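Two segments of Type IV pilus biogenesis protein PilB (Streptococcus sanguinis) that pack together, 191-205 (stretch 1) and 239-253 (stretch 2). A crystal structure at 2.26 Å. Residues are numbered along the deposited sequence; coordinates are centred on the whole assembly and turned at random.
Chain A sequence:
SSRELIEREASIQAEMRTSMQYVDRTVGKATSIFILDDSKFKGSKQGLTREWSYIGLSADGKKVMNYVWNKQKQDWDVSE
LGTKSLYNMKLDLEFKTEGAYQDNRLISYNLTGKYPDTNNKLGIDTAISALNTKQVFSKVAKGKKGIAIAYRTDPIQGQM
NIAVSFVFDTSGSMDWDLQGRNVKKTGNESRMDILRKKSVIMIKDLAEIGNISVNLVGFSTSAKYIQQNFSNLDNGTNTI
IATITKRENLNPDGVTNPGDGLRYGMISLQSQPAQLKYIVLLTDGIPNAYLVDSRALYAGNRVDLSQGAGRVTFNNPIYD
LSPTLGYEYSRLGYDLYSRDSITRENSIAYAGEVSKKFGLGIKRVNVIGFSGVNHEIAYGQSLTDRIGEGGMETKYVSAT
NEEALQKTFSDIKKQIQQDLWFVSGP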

ATOM      1  N   ARG A 191      18.699  -0.560 -18.265  1.00 66.32           N
ATOM      2  CA  ARG A 191      17.598  -0.699 -17.318  1.00 64.74           C
ATOM      3  C   ARG A 191      18.116  -0.675 -15.892  1.00 61.01           C
ATOM      4  O   ARG A 191      17.548   0.003 -15.027  1.00 64.57           O
ATOM      5  CB  ARG A 191      16.831  -1.995 -17.591  1.00 63.24           C
ATOM      6  CG  ARG A 191      16.194  -2.034 -18.967  1.00 65.48           C
ATOM      7  CD  ARG A 191      15.685  -3.434 -19.313  1.00 63.99           C
ATOM      8  NE  ARG A 191      15.304  -3.516 -20.717  1.00 63.58           N
ATOM      9  CZ  ARG A 191      14.677  -4.551 -21.266  1.00 64.36           C
ATOM     10  NH1 ARG A 191      14.347  -5.614 -20.528  1.00 64.14           N
ATOM     11  NH2 ARG A 191      14.386  -4.528 -22.554  1.00 61.80           N
ATOM     12  N   MET A 192      19.214  -1.385 -15.630  1.00 59.60           N
ATOM     13  CA  MET A 192      19.787  -1.347 -14.289  1.00 64.35           C
ATOM     14  C   MET A 192      20.250   0.060 -13.907  1.00 66.22           C
ATOM     15  O   MET A 192      20.034   0.494 -12.768  1.00 69.19           O
ATOM     16  CB  MET A 192      20.944  -2.340 -14.165  1.00 62.11           C
ATOM     17  CG  MET A 192      21.288  -2.582 -12.705  1.00 68.22           C
ATOM     18  SD  MET A 192      19.834  -3.198 -11.778  1.00 68.23           S
ATOM     19  CE  MET A 192      19.883  -4.903 -12.362  1.00 64.35           C
ATOM     20  N   ASP A 193      20.887   0.790 -14.838  1.00 63.90           N
ATOM     21  CA  ASP A 193      21.275   2.171 -14.544  1.00 69.89           C
ATOM     22  C   ASP A 193      20.065   2.970 -14.094  1.00 69.07           C
ATOM     23  O   ASP A 193      20.093   3.637 -13.056  1.00 72.46           O
ATOM     24  CB  ASP A 193      21.925   2.838 -15.766  1.00 72.40           C
ATOM     25  CG  ASP A 193      23.275   2.235 -16.115  1.00 76.93           C
ATOM     26  OD1 ASP A 193      23.981   1.793 -15.182  1.00 78.56           O
ATOM     27  OD2 ASP A 193      23.631   2.211 -17.320  1.00 77.95           O
ATOM     28  N   ILE A 194      18.963   2.866 -14.842  1.00 65.85           N
ATOM     29  CA  ILE A 194      17.786   3.651 -14.493  1.00 66.28           C
ATOM     30  C   ILE A 194      17.200   3.171 -13.170  1.00 70.77           C
ATOM     31  O   ILE A 194      16.766   3.981 -12.334  1.00 71.16           O
ATOM     32  CB  ILE A 194      16.763   3.604 -15.644  1.00 68.94           C
ATOM     33  CG1 ILE A 194      17.398   4.131 -16.929  1.00 70.98           C
ATOM     34  CG2 ILE A 194      15.516   4.407 -15.297  1.00 66.27           C
ATOM     35  CD1 ILE A 194      16.503   4.065 -18.117  1.00 68.32           C
ATOM     36  N   LEU A 195      17.213   1.851 -12.940  1.00 66.89           N
ATOM     37  CA  LEU A 195      16.663   1.309 -11.705  1.00 65.36           C
ATOM     38  C   LEU A 195      17.452   1.781 -10.490  1.00 65.33           C
ATOM     39  O   LEU A 195      16.868   2.148  -9.463  1.00 67.07           O
ATOM     40  CB  LEU A 195      16.633  -0.219 -11.766  1.00 64.58           C
ATOM     41  CG  LEU A 195      16.054  -0.868 -10.502  1.00 63.86           C
ATOM     42  CD1 LEU A 195      14.706  -0.235 -10.083  1.00 59.64           C
ATOM     43  CD2 LEU A 195      15.920  -2.383 -10.707  1.00 61.89           C
ATOM     44  N   ARG A 196      18.783   1.759 -10.578  1.00 64.02           N
ATOM     45  CA  ARG A 196      19.600   2.293  -9.486  1.00 68.62           C
ATOM     46  C   ARG A 196      19.180   3.717  -9.119  1.00 73.91           C
ATOM     47  O   ARG A 196      18.845   4.001  -7.960  1.00 74.44           O
ATOM     48  CB  ARG A 196      21.068   2.266  -9.870  1.00 67.76           C
ATOM     49  CG  ARG A 196      21.668   0.907  -9.950  1.00 71.03           C
ATOM     50  CD  ARG A 196      23.119   1.101 -10.192  1.00 72.93           C
ATOM     51  NE  ARG A 196      23.776   0.010 -10.899  1.00 80.14           N
ATOM     52  CZ  ARG A 196      24.400  -0.986 -10.281  1.00 76.18           C
ATOM     53  NH1 ARG A 196      24.400  -1.026  -8.957  1.00 73.24           N
ATOM     54  NH2 ARG A 196      25.016  -1.935 -10.983  1.00 73.84           N
ATOM     55  N   LYS A 197      19.172   4.623 -10.103  1.00 71.65           N
ATOM     56  CA  LYS A 197      18.823   6.014  -9.822  1.00 77.29           C
ATOM     57  C   LYS A 197      17.412   6.129  -9.247  1.00 73.94           C
ATOM     58  O   LYS A 197      17.197   6.794  -8.225  1.00 75.77           O
ATOM     59  CB  LYS A 197      18.952   6.865 -11.093  1.00 78.49           C
ATOM     60  CG  LYS A 197      20.343   6.874 -11.751  1.00 83.41           C
ATOM     61  CD  LYS A 197      20.336   7.778 -12.998  1.00 90.43           C
ATOM     62  CE  LYS A 197      21.735   8.006 -13.560  1.00 95.79           C
ATOM     63  NZ  LYS A 197      22.437   6.726 -13.939  1.00 94.60           N
ATOM     64  N   LYS A 198      16.431   5.484  -9.887  1.00 75.82           N
ATOM     65  CA  LYS A 198      15.040   5.714  -9.496  1.00 74.93           C
ATOM     66  C   LYS A 198      14.693   5.083  -8.152  1.00 72.84           C
ATOM     67  O   LYS A 198      13.748   5.536  -7.487  1.00 73.45           O
ATOM     68  CB  LYS A 198      14.085   5.191 -10.575  1.00 69.64           C
ATOM     69  CG  LYS A 198      14.111   5.975 -11.876  1.00 76.56           C
ATOM     70  CD  LYS A 198      13.960   7.476 -11.627  1.00 76.47           C
ATOM     71  CE  LYS A 198      13.835   8.251 -12.933  1.00 75.40           C
ATOM     72  NZ  LYS A 198      13.987   9.725 -12.700  1.00 75.45           N
ATOM     73  N   SER A 199      15.419   4.053  -7.729  1.00 73.71           N
ATOM     74  CA  SER A 199      15.129   3.498  -6.413  1.00 77.49           C
ATOM     75  C   SER A 199      15.852   4.248  -5.295  1.00 76.11           C
ATOM     76  O   SER A 199      15.336   4.305  -4.171  1.00 74.64           O
ATOM     77  CB  SER A 199      15.446   1.992  -6.384  1.00 68.56           C
ATOM     78  OG  SER A 199      16.819   1.722  -6.584  1.00 67.76           O
ATOM     79  N   VAL A 200      17.001   4.865  -5.588  1.00 76.77           N
ATOM     80  CA  VAL A 200      17.580   5.842  -4.661  1.00 76.54           C
ATOM     81  C   VAL A 200      16.562   6.937  -4.344  1.00 79.45           C
ATOM     82  O   VAL A 200      16.322   7.268  -3.175  1.00 81.28           O
ATOM     83  CB  VAL A 200      18.883   6.428  -5.236  1.00 78.86           C
ATOM     84  CG1 VAL A 200      19.401   7.568  -4.349  1.00 85.72           C
ATOM     85  CG2 VAL A 200      19.944   5.350  -5.359  1.00 77.42           C
ATOM     86  N   ILE A 201      15.921   7.492  -5.382  1.00 79.42           N
ATOM     87  CA  ILE A 201      14.852   8.475  -5.180  1.00 73.18           C
ATOM     88  C   ILE A 201      13.741   7.894  -4.311  1.00 80.23           C
ATOM     89  O   ILE A 201      13.232   8.554  -3.394  1.00 85.25           O
ATOM     90  CB  ILE A 201      14.312   8.962  -6.538  1.00 79.21           C
ATOM     91  CG1 ILE A 201      15.398   9.717  -7.312  1.00 80.58           C
ATOM     92  CG2 ILE A 201      13.069   9.833  -6.363  1.00 78.73           C
ATOM     93  CD1 ILE A 201      14.876  10.441  -8.529  1.00 73.00           C
ATOM     94  N   MET A 202      13.345   6.642  -4.585  1.00 78.74           N
ATOM     95  CA  MET A 202      12.230   6.036  -3.858  1.00 77.71           C
ATOM     96  C   MET A 202      12.554   5.879  -2.373  1.00 75.87           C
ATOM     97  O   MET A 202      11.669   6.024  -1.519  1.00 74.15           O
ATOM     98  CB  MET A 202      11.872   4.682  -4.498  1.00 75.11           C
ATOM     99  CG  MET A 202      11.059   3.739  -3.646  1.00 68.26           C
ATOM    100  SD  MET A 202       9.443   4.400  -3.189  1.00 81.86           S
ATOM    101  CE  MET A 202       8.388   2.965  -3.455  1.00 71.10           C
ATOM    102  N   ILE A 203      13.823   5.605  -2.052  1.00 75.37           N
ATOM    103  CA  ILE A 203      14.240   5.475  -0.655  1.00 79.16           C
ATOM    104  C   ILE A 203      14.104   6.813   0.078  1.00 81.85           C
ATOM    105  O   ILE A 203      13.533   6.888   1.174  1.00 78.25           O
ATOM    106  CB  ILE A 203      15.683   4.942  -0.576  1.00 78.88           C
ATOM    107  CG1 ILE A 203      15.741   3.450  -0.919  1.00 77.39           C
ATOM    108  CG2 ILE A 203      16.274   5.213   0.812  1.00 82.43           C
ATOM    109  CD1 ILE A 203      14.835   2.579  -0.086  1.00 78.16           C
ATOM    110  N   LYS A 204      14.643   7.889  -0.508  1.00 79.86           N
ATOM    111  CA  LYS A 204      14.513   9.199   0.121  1.00 80.13           C
ATOM    112  C   LYS A 204      13.048   9.579   0.294  1.00 85.66           C
ATOM    113  O   LYS A 204      12.667  10.180   1.306  1.00 91.23           O
ATOM    114  CB  LYS A 204      15.253  10.253  -0.695  1.00 81.71           C
ATOM    115  CG  LYS A 204      16.759  10.028  -0.768  1.00 86.54           C
ATOM    116  CD  LYS A 204      17.359  10.670  -2.024  1.00 88.31           C
ATOM    117  CE  LYS A 204      18.763  11.201  -1.759  1.00 84.86           C
ATOM    118  NZ  LYS A 204      19.643  11.058  -2.953  1.00 87.12           N
ATOM    119  N   ASP A 205      12.199   9.198  -0.666  1.00 82.49           N
ATOM    120  CA  ASP A 205      10.774   9.466  -0.524  1.00 83.45           C
ATOM    121  C   ASP A 205      10.155   8.642   0.605  1.00 85.32           C
ATOM    122  O   ASP A 205       9.328   9.156   1.368  1.00 86.99           O
ATOM    123  CB  ASP A 205      10.059   9.209  -1.853  1.00 81.24           C
ATOM    124  CG  ASP A 205       8.759   9.978  -1.969  1.00 89.70           C
ATOM    125  OD1 ASP A 205       8.594  10.965  -1.209  1.00 97.22           O
ATOM    126  OD2 ASP A 205       7.904   9.607  -2.811  1.00 91.20           O
ATOM    127  N   THR A 239      23.328   4.114   4.283  1.00 95.41           N
ATOM    128  CA  THR A 239      23.937   2.803   4.118  1.00 97.47           C
ATOM    129  C   THR A 239      23.295   2.022   2.974  1.00 94.93           C
ATOM    130  O   THR A 239      23.988   1.268   2.278  1.00 93.43           O
ATOM    131  CB  THR A 239      23.870   2.038   5.441  1.00 96.14           C
ATOM    132  OG1 THR A 239      22.643   1.300   5.524  1.00100.59           O
ATOM    133  CG2 THR A 239      23.940   3.024   6.608  1.00 96.04           C
ATOM    134  N   ILE A 240      21.992   2.205   2.735  1.00 87.28           N
ATOM    135  CA  ILE A 240      21.364   1.455   1.650  1.00 89.93           C
ATOM    136  C   ILE A 240      21.637   2.108   0.294  1.00 88.32           C
ATOM    137  O   ILE A 240      21.861   1.409  -0.703  1.00 83.68           O
ATOM    138  CB  ILE A 240      19.856   1.265   1.907  1.00 82.23           C
ATOM    139  CG1 ILE A 240      19.247   0.464   0.756  1.00 84.33           C
ATOM    140  CG2 ILE A 240      19.152   2.599   2.059  1.00 83.96           C
ATOM    141  CD1 ILE A 240      18.151  -0.486   1.171  1.00 83.19           C
ATOM    142  N   ILE A 241      21.630   3.446   0.227  1.00 88.63           N
ATOM    143  CA  ILE A 241      21.915   4.111  -1.043  1.00 85.33           C
ATOM    144  C   ILE A 241      23.307   3.743  -1.524  1.00 86.07           C
ATOM    145  O   ILE A 241      23.556   3.644  -2.732  1.00 84.60           O
ATOM    146  CB  ILE A 241      21.757   5.634  -0.912  1.00 86.60           C
ATOM    147  CG1 ILE A 241      20.306   6.010  -0.659  1.00 84.67           C
ATOM    148  CG2 ILE A 241      22.247   6.333  -2.170  1.00 85.51           C
ATOM    149  CD1 ILE A 241      20.062   7.506  -0.744  1.00 85.89           C
ATOM    150  N   ALA A 242      24.229   3.513  -0.588  1.00 87.85           N
ATOM    151  CA  ALA A 242      25.553   3.036  -0.962  1.00 89.14           C
ATOM    152  C   ALA A 242      25.468   1.679  -1.650  1.00 84.04           C
ATOM    153  O   ALA A 242      26.142   1.445  -2.661  1.00 85.15           O
ATOM    154  CB  ALA A 242      26.451   2.964   0.275  1.00 91.08           C
ATOM    155  N   THR A 243      24.641   0.772  -1.117  1.00 85.48           N
ATOM    156  CA  THR A 243      24.479  -0.544  -1.735  1.00 87.01           C
ATOM    157  C   THR A 243      23.885  -0.435  -3.136  1.00 85.10           C
ATOM    158  O   THR A 243      24.387  -1.047  -4.087  1.00 85.76           O
ATOM    159  CB  THR A 243      23.594  -1.440  -0.873  1.00 88.20           C
ATOM    160  OG1 THR A 243      23.869  -1.213   0.515  1.00 92.35           O
ATOM    161  CG2 THR A 243      23.848  -2.903  -1.219  1.00 83.86           C
ATOM    162  N   ILE A 244      22.805   0.333  -3.278  1.00 81.62           N
ATOM    163  CA  ILE A 244      22.106   0.378  -4.554  1.00 78.54           C
ATOM    164  C   ILE A 244      22.997   0.948  -5.639  1.00 84.96           C
ATOM    165  O   ILE A 244      22.930   0.514  -6.800  1.00 82.80           O
ATOM    166  CB  ILE A 244      20.806   1.179  -4.404  1.00 80.36           C
ATOM    167  CG1 ILE A 244      19.820   0.393  -3.549  1.00 72.09           C
ATOM    168  CG2 ILE A 244      20.226   1.554  -5.775  1.00 75.73           C
ATOM    169  CD1 ILE A 244      18.498   1.065  -3.408  1.00 73.73           C
ATOM    170  N   THR A 245      23.870   1.897  -5.291  1.00 85.68           N
ATOM    171  CA  THR A 245      24.676   2.534  -6.324  1.00 85.34           C
ATOM    172  C   THR A 245      26.056   1.909  -6.504  1.00 86.69           C
ATOM    173  O   THR A 245      26.669   2.104  -7.561  1.00 92.52           O
ATOM    174  CB  THR A 245      24.793   4.031  -6.041  1.00 84.97           C
ATOM    175  OG1 THR A 245      24.867   4.242  -4.626  1.00 89.84           O
ATOM    176  CG2 THR A 245      23.560   4.751  -6.578  1.00 82.09           C
ATOM    177  N   LYS A 246      26.549   1.147  -5.526  1.00 85.92           N
ATOM    178  CA  LYS A 246      27.769   0.363  -5.724  1.00 87.53           C
ATOM    179  C   LYS A 246      27.605  -0.582  -6.910  1.00 92.00           C
ATOM    180  O   LYS A 246      26.613  -1.313  -7.000  1.00 90.12           O
ATOM    181  CB  LYS A 246      28.092  -0.430  -4.455  1.00 89.05           C
ATOM    182  CG  LYS A 246      29.475  -1.069  -4.417  1.00 92.85           C
ATOM    183  CD  LYS A 246      30.002  -1.223  -2.976  1.00101.50           C
ATOM    184  CE  LYS A 246      30.587   0.100  -2.418  1.00105.28           C
ATOM    185  NZ  LYS A 246      30.251   0.320  -0.968  1.00102.15           N
ATOM    186  N   ARG A 247      28.581  -0.584  -7.818  1.00 92.15           N
ATOM    187  CA  ARG A 247      28.378  -1.236  -9.109  1.00 92.94           C
ATOM    188  C   ARG A 247      28.928  -2.650  -9.182  1.00 92.94           C
ATOM    189  O   ARG A 247      28.817  -3.286 -10.237  1.00 94.83           O
ATOM    190  CB  ARG A 247      28.965  -0.384 -10.239  1.00 97.48           C
ATOM    191  CG  ARG A 247      28.100   0.833 -10.488  1.00 93.55           C
ATOM    192  CD  ARG A 247      28.243   1.439 -11.866  1.00 92.85           C
ATOM    193  NE  ARG A 247      26.982   1.994 -12.381  1.00 94.45           N
ATOM    194  CZ  ARG A 247      26.139   2.808 -11.727  1.00 94.12           C
ATOM    195  NH1 ARG A 247      26.363   3.219 -10.470  1.00 86.64           N
ATOM    196  NH2 ARG A 247      25.037   3.221 -12.355  1.00 93.14           N
ATOM    197  N   GLU A 248      29.503  -3.167  -8.102  1.00 96.35           N
ATOM    198  CA  GLU A 248      29.663  -4.612  -8.017  1.00 97.42           C
ATOM    199  C   GLU A 248      28.364  -5.303  -7.609  1.00 90.67           C
ATOM    200  O   GLU A 248      28.254  -6.524  -7.763  1.00 88.68           O
ATOM    201  CB  GLU A 248      30.795  -4.973  -7.043  1.00 98.14           C
ATOM    202  CG  GLU A 248      30.826  -4.156  -5.755  1.00102.62           C
ATOM    203  CD  GLU A 248      31.956  -3.126  -5.719  1.00111.69           C
ATOM    204  OE1 GLU A 248      31.949  -2.188  -6.555  1.00105.79           O
ATOM    205  OE2 GLU A 248      32.850  -3.258  -4.846  1.00115.02           O
ATOM    206  N   ASN A 249      27.384  -4.546  -7.114  1.00 88.51           N
ATOM    207  CA  ASN A 249      26.056  -5.043  -6.786  1.00 83.81           C
ATOM    208  C   ASN A 249      25.101  -4.866  -7.966  1.00 79.95           C
ATOM    209  O   ASN A 249      25.344  -4.072  -8.882  1.00 80.88           O
ATOM    210  CB  ASN A 249      25.501  -4.316  -5.565  1.00 79.16           C
ATOM    211  CG  ASN A 249      26.322  -4.562  -4.325  1.00 83.88           C
ATOM    212  OD1 ASN A 249      27.023  -5.569  -4.220  1.00 81.79           O
ATOM    213  ND2 ASN A 249      26.226  -3.647  -3.365  1.00 81.58           N
ATOM    214  N   LEU A 250      23.995  -5.618  -7.922  1.00 78.33           N
ATOM    215  CA  LEU A 250      22.951  -5.563  -8.951  1.00 72.42           C
ATOM    216  C   LEU A 250      23.539  -5.702 -10.350  1.00 76.36           C
ATOM    217  O   LEU A 250      23.095  -5.060 -11.301  1.00 72.67           O
ATOM    218  CB  LEU A 250      22.142  -4.274  -8.856  1.00 73.62           C
ATOM    219  CG  LEU A 250      21.427  -3.948  -7.553  1.00 75.82           C
ATOM    220  CD1 LEU A 250      21.105  -2.456  -7.550  1.00 68.87           C
ATOM    221  CD2 LEU A 250      20.157  -4.782  -7.414  1.00 68.48           C
ATOM    222  N   ASN A 251      24.560  -6.530 -10.479  1.00 74.28           N
ATOM    223  CA  ASN A 251      25.197  -6.696 -11.767  1.00 70.64           C
ATOM    224  C   ASN A 251      24.363  -7.628 -12.640  1.00 75.84           C
ATOM    225  O   ASN A 251      24.091  -8.762 -12.234  1.00 73.50           O
ATOM    226  CB  ASN A 251      26.602  -7.236 -11.583  1.00 73.49           C
ATOM    227  CG  ASN A 251      27.395  -7.190 -12.842  1.00 77.40           C
ATOM    228  OD1 ASN A 251      27.766  -8.228 -13.388  1.00 82.37           O
ATOM    229  ND2 ASN A 251      27.646  -5.980 -13.343  1.00 87.36           N
ATOM    230  N   PRO A 252      23.930  -7.197 -13.827  1.00 73.67           N
ATOM    231  CA  PRO A 252      22.986  -8.011 -14.605  1.00 70.15           C
ATOM    232  C   PRO A 252      23.638  -9.286 -15.109  1.00 73.46           C
ATOM    233  O   PRO A 252      24.729  -9.249 -15.684  1.00 70.79           O
ATOM    234  CB  PRO A 252      22.585  -7.087 -15.761  1.00 68.56           C
ATOM    235  CG  PRO A 252      22.812  -5.691 -15.215  1.00 68.24           C
ATOM    236  CD  PRO A 252      24.036  -5.824 -14.345  1.00 69.41           C
ATOM    237  N   ASP A 253      22.947 -10.417 -14.880  1.00 68.89           N
ATOM    238  CA  ASP A 253      23.385 -11.755 -15.288  1.00 73.39           C
ATOM    239  C   ASP A 253      22.349 -12.813 -14.891  1.00 66.63           C
ATOM    240  O   ASP A 253      21.762 -12.720 -13.811  1.00 64.39           O
ATOM    241  CB  ASP A 253      24.743 -12.098 -14.663  1.00 69.06           C
ATOM    242  CG  ASP A 253      25.302 -13.412 -15.171  1.00 73.91           C
ATOM    243  OD1 ASP A 253      25.578 -13.523 -16.391  1.00 77.86           O
ATOM    244  OD2 ASP A 253      25.460 -14.342 -14.344  1.00 81.64           O
TER

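How do the two segments lie against each other? Helix 191-205 runs nearly antiparallel to helix 239-245, at 171°, with their axes 9.5 Å apart at closest approach. The second helix ends early, and the loop that follows continues along the first helix, so that Met192 faces Leu250 and Pro252 rather than another helical turn.

What fills the space between the helices? Branched aliphatic side chains do. Ile244 leaves its helix sideways, but its end comes nearer to stretch 1; its CG2 branch lies 3.8 Å from Val200 CG2 and 3.5 Å from Ser199 OG. Ser199 is small, and its hydroxyl turns back to its own helix, OG donating to Leu195 O at 2.9 Å. Farther along, Ile203 points at the second helix, its CG2 4.1 Å from Ile240 CG2, while Ile241 extends CD1 to within 3.7 Å of Val200 CG1.

Where does the long side chain of Arg196 go? It enters the hollow formed where the second helix gives way to loop, and has more of its surface covered by the other stretch than any other residue here. Its NH1 donates to Ile244 O at 3.0 Å, and NH2 to Asn249 O at 3.0 Å; both carbonyls lie at the edge of the guanidinium, near its plane. A weak bond joins NH1 to Lys246 O, also 3.0 Å. Leu250 CB covers one face and Arg247 CG the opposite one, so the flat group is sandwiched while its edge meets backbone oxygens.

What lies over Arg196? Arg247 lays its guanidinium face over Arg196 CD, with Arg247 NH2 3.6 Å from that carbon, and its edge meets Asp193. The salt bridge from Arg247 NH2 to Asp193 OD1, 3.3 Å long and a weak hydrogen bond, gives Arg247 an acidic partner, while Arg196 NE and Arg247 NH2, like charges, lie 3.7 Å apart.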